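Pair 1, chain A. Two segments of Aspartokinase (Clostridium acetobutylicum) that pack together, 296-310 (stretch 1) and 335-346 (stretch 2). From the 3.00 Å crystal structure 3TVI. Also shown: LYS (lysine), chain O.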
# COMPACT_ATOMS: atom_id res chain seq x y z
N LYS A 296 -9.85 -10.06 -11.82
CA LYS A 296 -9.37 -11.29 -11.17
C LYS A 296 -7.85 -11.41 -11.25
O LYS A 296 -7.18 -10.57 -11.85
CB LYS A 296 -10.03 -12.53 -11.80
N ASN A 297 -7.32 -12.44 -10.60
CA ASN A 297 -5.90 -12.83 -10.71
C ASN A 297 -4.87 -11.84 -10.13
O ASN A 297 -4.28 -11.05 -10.86
CB ASN A 297 -5.55 -13.20 -12.16
CG ASN A 297 -6.06 -14.58 -12.54
OD1 ASN A 297 -7.03 -15.08 -11.97
ND2 ASN A 297 -5.39 -15.21 -13.50
N PHE A 298 -4.66 -11.94 -8.82
CA PHE A 298 -3.66 -11.16 -8.09
C PHE A 298 -2.93 -12.03 -7.06
O PHE A 298 -3.45 -13.08 -6.66
CB PHE A 298 -4.33 -10.01 -7.35
CG PHE A 298 -4.64 -8.82 -8.21
CD1 PHE A 298 -3.76 -7.75 -8.26
CD2 PHE A 298 -5.83 -8.74 -8.91
CE1 PHE A 298 -4.04 -6.63 -9.02
CE2 PHE A 298 -6.12 -7.63 -9.69
CZ PHE A 298 -5.22 -6.57 -9.74
N THR A 299 -1.75 -11.60 -6.63
CA THR A 299 -0.99 -12.31 -5.61
C THR A 299 -0.32 -11.35 -4.64
O THR A 299 0.28 -10.36 -5.06
CB THR A 299 0.10 -13.19 -6.23
OG1 THR A 299 -0.50 -14.15 -7.11
CG2 THR A 299 0.91 -13.90 -5.14
N VAL A 300 -0.42 -11.65 -3.34
CA VAL A 300 0.20 -10.82 -2.31
C VAL A 300 1.52 -11.45 -1.85
O VAL A 300 1.61 -12.66 -1.69
CB VAL A 300 -0.75 -10.56 -1.10
CG1 VAL A 300 -1.30 -11.86 -0.52
CG2 VAL A 300 -0.06 -9.76 -0.00
N ILE A 301 2.54 -10.61 -1.67
CA ILE A 301 3.81 -11.02 -1.08
C ILE A 301 3.92 -10.43 0.32
O ILE A 301 4.27 -9.25 0.48
CB ILE A 301 5.00 -10.53 -1.92
CG1 ILE A 301 5.02 -11.24 -3.27
CG2 ILE A 301 6.31 -10.76 -1.19
CD1 ILE A 301 6.05 -10.68 -4.24
N ALA A 302 3.61 -11.24 1.33
CA ALA A 302 3.58 -10.77 2.72
C ALA A 302 4.97 -10.79 3.34
O ALA A 302 5.65 -11.81 3.30
CB ALA A 302 2.61 -11.60 3.53
N ILE A 303 5.39 -9.67 3.93
CA ILE A 303 6.76 -9.53 4.45
C ILE A 303 6.78 -9.09 5.91
O ILE A 303 6.76 -7.90 6.20
CB ILE A 303 7.56 -8.48 3.64
CG1 ILE A 303 7.55 -8.82 2.14
CG2 ILE A 303 8.99 -8.39 4.15
CD1 ILE A 303 7.85 -7.62 1.26
N GLU A 304 6.83 -10.05 6.82
CA GLU A 304 6.99 -9.75 8.25
C GLU A 304 8.44 -9.38 8.54
O GLU A 304 9.35 -10.08 8.10
CB GLU A 304 6.57 -10.95 9.11
N LYS A 305 8.66 -8.30 9.28
CA LYS A 305 10.02 -7.84 9.58
C LYS A 305 10.08 -7.11 10.93
O LYS A 305 9.30 -6.20 11.20
CB LYS A 305 10.53 -6.93 8.47
N ALA A 306 11.04 -7.50 11.76
CA ALA A 306 11.15 -7.02 13.15
C ALA A 306 11.40 -5.52 13.23
O ALA A 306 12.46 -5.05 12.84
CB ALA A 306 12.26 -7.76 13.87
N LEU A 307 10.44 -4.79 13.79
CA LEU A 307 10.47 -3.31 13.81
C LEU A 307 10.63 -2.71 12.40
O LEU A 307 11.45 -1.82 12.19
CB LEU A 307 11.57 -2.79 14.75
CG LEU A 307 11.29 -2.95 16.25
CD1 LEU A 307 12.57 -2.81 17.08
CD2 LEU A 307 10.24 -1.95 16.70
N LEU A 308 9.84 -3.20 11.44
CA LEU A 308 9.83 -2.64 10.09
C LEU A 308 9.41 -1.18 10.11
O LEU A 308 9.78 -0.41 9.22
CB LEU A 308 8.88 -3.42 9.17
N ASN A 309 8.63 -0.80 11.12
CA ASN A 309 8.11 0.56 11.27
C ASN A 309 9.15 1.61 11.67
O ASN A 309 8.97 2.79 11.38
CB ASN A 309 6.97 0.57 12.30
N SER A 310 10.22 1.18 12.33
CA SER A 310 11.24 2.12 12.84
C SER A 310 12.20 2.60 11.74
O SER A 310 12.49 3.79 11.65
CB SER A 310 12.02 1.51 14.02
OG SER A 310 12.82 0.40 13.62
N GLY A 335 1.01 -3.26 8.04
CA GLY A 335 0.51 -3.58 9.36
C GLY A 335 1.27 -2.78 10.40
O GLY A 335 1.55 -1.59 10.19
N VAL A 336 1.61 -3.44 11.50
CA VAL A 336 2.35 -2.79 12.58
C VAL A 336 3.86 -3.05 12.42
O VAL A 336 4.64 -2.09 12.33
CB VAL A 336 1.80 -3.22 13.95
CG1 VAL A 336 2.43 -2.41 15.07
CG2 VAL A 336 0.29 -3.04 13.96
N ASP A 337 4.27 -4.32 12.34
CA ASP A 337 5.65 -4.63 11.96
C ASP A 337 5.67 -5.53 10.72
O ASP A 337 6.55 -6.37 10.57
CB ASP A 337 6.43 -5.25 13.13
CG ASP A 337 7.00 -4.19 14.11
OD1 ASP A 337 7.06 -2.99 13.74
OD2 ASP A 337 7.40 -4.57 15.24
N SER A 338 4.69 -5.33 9.84
CA SER A 338 4.60 -6.07 8.59
C SER A 338 4.13 -5.19 7.44
O SER A 338 3.61 -4.10 7.65
CB SER A 338 3.65 -7.26 8.75
OG SER A 338 2.38 -6.85 9.22
N VAL A 339 4.32 -5.70 6.23
CA VAL A 339 3.86 -5.05 5.02
C VAL A 339 3.66 -6.07 3.91
O VAL A 339 4.33 -7.10 3.88
CB VAL A 339 4.85 -3.98 4.53
CG1 VAL A 339 6.14 -4.63 4.04
CG2 VAL A 339 4.22 -3.13 3.44
N SER A 340 2.73 -5.78 3.01
CA SER A 340 2.46 -6.63 1.87
C SER A 340 2.69 -5.87 0.58
O SER A 340 2.92 -4.66 0.58
CB SER A 340 1.02 -7.12 1.91
OG SER A 340 0.94 -8.31 2.66
N LEU A 341 2.63 -6.61 -0.52
CA LEU A 341 2.58 -6.05 -1.86
C LEU A 341 1.54 -6.85 -2.64
O LEU A 341 1.69 -8.06 -2.79
CB LEU A 341 3.95 -6.13 -2.53
CG LEU A 341 4.74 -4.84 -2.81
CD1 LEU A 341 4.67 -3.85 -1.66
CD2 LEU A 341 6.19 -5.17 -3.13
N VAL A 342 0.49 -6.18 -3.11
CA VAL A 342 -0.51 -6.80 -3.98
C VAL A 342 -0.13 -6.56 -5.43
O VAL A 342 -0.04 -5.41 -5.86
CB VAL A 342 -1.90 -6.22 -3.76
CG1 VAL A 342 -2.88 -6.82 -4.76
CG2 VAL A 342 -2.35 -6.45 -2.32
N ILE A 343 0.08 -7.64 -6.18
CA ILE A 343 0.59 -7.55 -7.55
C ILE A 343 -0.20 -8.45 -8.50
O ILE A 343 -0.45 -9.62 -8.20
CB ILE A 343 2.08 -7.97 -7.62
CG1 ILE A 343 2.94 -7.03 -6.75
CG2 ILE A 343 2.57 -7.94 -9.05
CD1 ILE A 343 4.30 -7.59 -6.42
N GLU A 344 -0.59 -7.90 -9.66
CA GLU A 344 -1.34 -8.67 -10.65
C GLU A 344 -0.48 -9.79 -11.22
O GLU A 344 0.74 -9.67 -11.31
CB GLU A 344 -1.85 -7.76 -11.78
CG GLU A 344 -2.66 -8.50 -12.84
CD GLU A 344 -3.43 -7.59 -13.78
OE1 GLU A 344 -3.24 -6.35 -13.72
OE2 GLU A 344 -4.24 -8.11 -14.57
N ASP A 345 -1.14 -10.89 -11.60
CA ASP A 345 -0.46 -12.14 -11.94
C ASP A 345 0.30 -12.08 -13.27
O ASP A 345 1.45 -12.50 -13.35
CB ASP A 345 -1.46 -13.31 -11.96
CG ASP A 345 -2.01 -13.64 -10.58
OD1 ASP A 345 -1.41 -13.25 -9.55
OD2 ASP A 345 -3.05 -14.32 -10.52
N CYS A 346 -0.35 -11.55 -14.30
CA CYS A 346 0.28 -11.40 -15.61
C CYS A 346 1.50 -10.47 -15.54
O CYS A 346 2.51 -10.71 -16.20
CB CYS A 346 -0.72 -10.85 -16.63
SG CYS A 346 -1.23 -9.17 -16.27
N LYS O . 8.68 2.77 8.28
CA LYS O . 8.98 1.98 7.09
C LYS O . 9.64 2.86 6.03
O LYS O . 9.70 4.08 6.16
CB LYS O . 7.70 1.34 6.53
CG LYS O . 6.88 0.64 7.61
CD LYS O . 5.67 -0.10 7.05
CE LYS O . 5.08 -1.01 8.11
NZ LYS O . 4.57 -0.27 9.31
OXT LYS O . 10.12 2.34 5.03

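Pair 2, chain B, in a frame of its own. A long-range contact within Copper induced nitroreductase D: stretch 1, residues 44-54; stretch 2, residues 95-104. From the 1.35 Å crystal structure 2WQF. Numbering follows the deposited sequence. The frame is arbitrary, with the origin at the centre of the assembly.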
# COMPACT_ATOMS: atom_id res chain seq x y z
N GLN B 44 -1.01 3.28 12.89
CA GLN B 44 -0.34 4.47 12.38
C GLN B 44 1.17 4.43 12.58
O GLN B 44 1.77 5.35 13.14
CB GLN B 44 -0.93 5.71 13.06
CG GLN B 44 -2.40 5.89 12.80
CD GLN B 44 -3.02 6.83 13.80
OE1 GLN B 44 -3.68 6.41 14.79
NE2 GLN B 44 -2.79 8.10 13.59
N THR B 45 1.79 3.38 12.02
CA THR B 45 3.20 3.14 12.23
C THR B 45 4.13 3.94 11.31
O THR B 45 5.33 3.96 11.53
CB THR B 45 3.49 1.66 12.07
OG1 THR B 45 2.81 1.18 10.92
CG2 THR B 45 2.99 0.88 13.27
N GLY B 46 3.56 4.61 10.31
CA GLY B 46 4.36 5.36 9.35
C GLY B 46 4.94 6.62 9.97
O GLY B 46 4.28 7.31 10.76
N ARG B 47 6.18 6.93 9.60
CA ARG B 47 6.85 8.15 10.04
C ARG B 47 7.49 8.77 8.80
O ARG B 47 8.02 8.04 7.97
CB ARG B 47 7.96 7.85 11.05
CG ARG B 47 7.50 7.04 12.29
CD ARG B 47 6.68 7.90 13.27
NE ARG B 47 6.20 7.14 14.41
CZ ARG B 47 4.99 6.58 14.51
NH1 ARG B 47 4.09 6.70 13.53
NH2 ARG B 47 4.67 5.90 15.60
N LEU B 48 7.47 10.10 8.68
CA LEU B 48 8.03 10.77 7.52
C LEU B 48 9.06 11.82 7.92
O LEU B 48 8.86 12.58 8.88
CB LEU B 48 6.96 11.49 6.71
CG LEU B 48 6.12 10.67 5.76
CD1 LEU B 48 5.28 9.62 6.46
CD2 LEU B 48 5.21 11.62 4.97
N LEU B 49 10.14 11.85 7.16
CA LEU B 49 11.07 12.96 7.14
C LEU B 49 10.97 13.61 5.76
O LEU B 49 11.24 12.96 4.74
CB LEU B 49 12.48 12.46 7.40
CG LEU B 49 13.59 13.51 7.29
CD1 LEU B 49 13.41 14.62 8.33
CD2 LEU B 49 14.94 12.81 7.44
N ILE B 50 10.55 14.87 5.72
CA ILE B 50 10.32 15.60 4.48
C ILE B 50 11.42 16.64 4.32
O ILE B 50 11.52 17.55 5.14
CB ILE B 50 8.95 16.29 4.48
CG1 ILE B 50 7.83 15.27 4.68
CG2 ILE B 50 8.73 17.11 3.21
CD1 ILE B 50 6.47 15.88 5.09
N LEU B 51 12.25 16.46 3.30
CA LEU B 51 13.40 17.32 3.08
C LEU B 51 13.23 18.17 1.83
O LEU B 51 12.90 17.64 0.76
CB LEU B 51 14.66 16.47 2.90
CG LEU B 51 14.97 15.49 4.04
CD1 LEU B 51 16.25 14.77 3.70
CD2 LEU B 51 15.06 16.18 5.40
N THR B 52 13.50 19.46 1.95
CA THR B 52 13.52 20.37 0.82
C THR B 52 14.74 21.28 0.94
O THR B 52 15.47 21.22 1.94
CB THR B 52 12.22 21.21 0.70
OG1 THR B 52 12.12 22.12 1.79
CG2 THR B 52 11.00 20.30 0.64
N GLY B 53 15.00 22.08 -0.08
CA GLY B 53 16.06 23.08 0.01
C GLY B 53 17.42 22.51 0.34
O GLY B 53 17.86 21.52 -0.27
N ASP B 54 18.09 23.13 1.29
CA ASP B 54 19.43 22.71 1.69
C ASP B 54 19.47 21.26 2.17
O ASP B 54 20.44 20.57 1.94
CB ASP B 54 19.97 23.59 2.82
CG ASP B 54 20.38 24.97 2.35
OD1 ASP B 54 20.20 25.29 1.17
OD2 ASP B 54 20.89 25.73 3.19
N ALA B 95 15.61 17.49 -7.93
CA ALA B 95 14.21 17.56 -7.53
C ALA B 95 14.02 18.59 -6.40
O ALA B 95 14.98 19.04 -5.78
CB ALA B 95 13.73 16.18 -7.07
N PHE B 96 12.77 18.93 -6.12
CA PHE B 96 12.46 19.89 -5.05
C PHE B 96 12.70 19.30 -3.66
O PHE B 96 13.12 20.00 -2.75
CB PHE B 96 11.00 20.33 -5.16
CG PHE B 96 10.61 21.40 -4.19
CD1 PHE B 96 10.94 22.72 -4.42
CD2 PHE B 96 9.87 21.09 -3.06
CE1 PHE B 96 10.58 23.72 -3.54
CE2 PHE B 96 9.51 22.08 -2.18
CZ PHE B 96 9.86 23.39 -2.43
N GLY B 97 12.40 18.02 -3.49
CA GLY B 97 12.53 17.41 -2.18
C GLY B 97 12.50 15.91 -2.21
O GLY B 97 12.31 15.29 -3.27
N THR B 98 12.66 15.33 -1.02
CA THR B 98 12.62 13.87 -0.83
C THR B 98 11.81 13.60 0.44
O THR B 98 12.04 14.21 1.49
CB THR B 98 14.03 13.23 -0.71
OG1 THR B 98 14.80 13.56 -1.87
CG2 THR B 98 13.94 11.74 -0.64
N ILE B 99 10.85 12.69 0.34
CA ILE B 99 10.08 12.24 1.49
C ILE B 99 10.57 10.86 1.87
O ILE B 99 10.42 9.91 1.10
CB ILE B 99 8.59 12.20 1.18
CG1 ILE B 99 8.10 13.56 0.66
CG2 ILE B 99 7.78 11.71 2.40
CD1 ILE B 99 6.81 13.48 -0.17
N LEU B 100 11.19 10.75 3.04
CA LEU B 100 11.68 9.47 3.55
C LEU B 100 10.63 8.85 4.45
O LEU B 100 10.17 9.46 5.41
CB LEU B 100 13.01 9.63 4.29
CG LEU B 100 14.17 10.13 3.40
CD1 LEU B 100 14.20 11.63 3.30
CD2 LEU B 100 15.51 9.61 3.93
N PHE B 101 10.19 7.66 4.05
CA PHE B 101 9.18 6.89 4.74
C PHE B 101 9.81 5.86 5.64
O PHE B 101 10.63 5.08 5.18
CB PHE B 101 8.29 6.18 3.72
CG PHE B 101 7.36 7.12 2.98
CD1 PHE B 101 6.10 7.43 3.48
CD2 PHE B 101 7.77 7.71 1.79
CE1 PHE B 101 5.27 8.27 2.78
CE2 PHE B 101 6.94 8.52 1.08
CZ PHE B 101 5.69 8.83 1.57
N PHE B 102 9.40 5.85 6.91
CA PHE B 102 9.89 4.91 7.90
C PHE B 102 8.68 4.20 8.53
O PHE B 102 7.55 4.69 8.48
CB PHE B 102 10.65 5.61 9.04
CG PHE B 102 11.76 6.53 8.61
CD1 PHE B 102 13.09 6.20 8.83
CD2 PHE B 102 11.48 7.77 8.06
CE1 PHE B 102 14.13 7.08 8.47
CE2 PHE B 102 12.49 8.63 7.68
CZ PHE B 102 13.82 8.31 7.91
N GLU B 103 8.94 3.05 9.15
CA GLU B 103 7.95 2.36 9.96
C GLU B 103 8.51 2.29 11.38
O GLU B 103 9.66 1.88 11.60
CB GLU B 103 7.69 0.95 9.43
CG GLU B 103 6.85 0.95 8.15
CD GLU B 103 5.42 1.43 8.42
OE1 GLU B 103 4.79 0.89 9.36
OE2 GLU B 103 4.93 2.35 7.70
N ASP B 104 7.70 2.68 12.36
CA ASP B 104 8.13 2.72 13.75
C ASP B 104 8.11 1.32 14.39
O ASP B 104 7.06 0.76 14.72
CB ASP B 104 7.25 3.70 14.52
CG ASP B 104 7.78 3.97 15.91
OD1 ASP B 104 8.56 3.17 16.45
OD2 ASP B 104 7.40 5.00 16.48
O HOH W 1 14.16 22.37 -2.82

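Pair 1 and pair 2 are built on the same antiparallel ladder. Fourteen central residues superpose with an RMSD of 0.5 Å over N, CA and C, and the strand directions differ by 143° in pair 1 and 149° in pair 2. The register is also common: Thr A299 faces Ile A343 as Arg B47 faces Phe B102, and Ile A303 faces Val A339 as Leu B51 faces Thr B98.

Backbone hydrogen bonds hold both ladders and ask nothing of the side chains. In pair 1, Thr A299 N reaches Ile A343 O at 2.8 Å, and Ile A343 N returns to Thr A299 O at 2.9 Å. At the matching place in pair 2, Arg B47 N lies 2.9 Å from Phe B102 O, and Phe B102 N 2.8 Å from Arg B47 O. The middle is less regular in pair 1: Ile A301 N bonds Leu A341 O at 2.9 Å, but the return from Leu A341 N to Ile A301 O is weak at 3.3 Å. In pair 2, Leu B49 N to Leu B100 O (3.0 Å) and Leu B100 N to Leu B49 O (2.8 Å) are both sound.

On the face carrying Val A300 and Val A342, pair 1 sets Phe A298 CD1 3.7 Å from Val A342 CG1, while Glu A344 CG lies over one face of the ring, so the acid's aliphatic stem packs on an aromatic surface. Pair 2 redistributes the bulk. Gly B46 replaces Phe A298, and the aromatic residue is Phe B101, at the position of Val A342; its CD1 lies 3.8 Å from Leu B48 CD1. Gly B46 CA lies 3.5 Å from Glu B103 OE2. Leu B48 also meets Ile B99, CD2 to CG2 at 3.6 Å, where pair 1 has the smaller Val A300 and Ser A340, CG2 to OG at 3.2 Å.

The other face is mixed: Thr A299, Ile A303, Val A339 and Ile A343 in pair 1, and Arg B47, Leu B49, Leu B51, Thr B98, Leu B100 and Phe B102 in pair 2. Beta-branched Ile A303 and Val A339 favour extended backbone and meet CB to CG1 at 4.1 Å, while leucine, branched one carbon further out, lets Leu B51 CD1 reach Leu B100 CD1 at 3.8 Å. Separately, Ile A301 CD1 touches Ile A343 CD1 at 4.2 Å; the equivalent Leu B49 CB lies 3.8 Å from Phe B102 CE2, at the edge of that ring.

The polar end matches an aspartate with an aspartate. Asp A345 accepts from the short hydroxyl of Thr A299, OG1 to OD1 at 2.8 Å. Arg B47 instead spans to Asp B104 with a longer, charged side chain, forming a salt bridge, NH2 to OD2 at 3.0 Å, whose hydrogen bonds are weak in angle. A threonine also serves pair 2, but two positions earlier, at the place of Asn A297: Thr B45 OG1 donates to Glu B103 OE1 at 2.5 Å.

At the opposite end, Gly B97 takes the place of Ser A338. An ideal CB on Gly B97 would fall 2.5 Å from Leu B51 O, a clash, so glycine fits that close approach, whereas Ser A338 has room for its CB, 4.2 Å from Glu A304 CA.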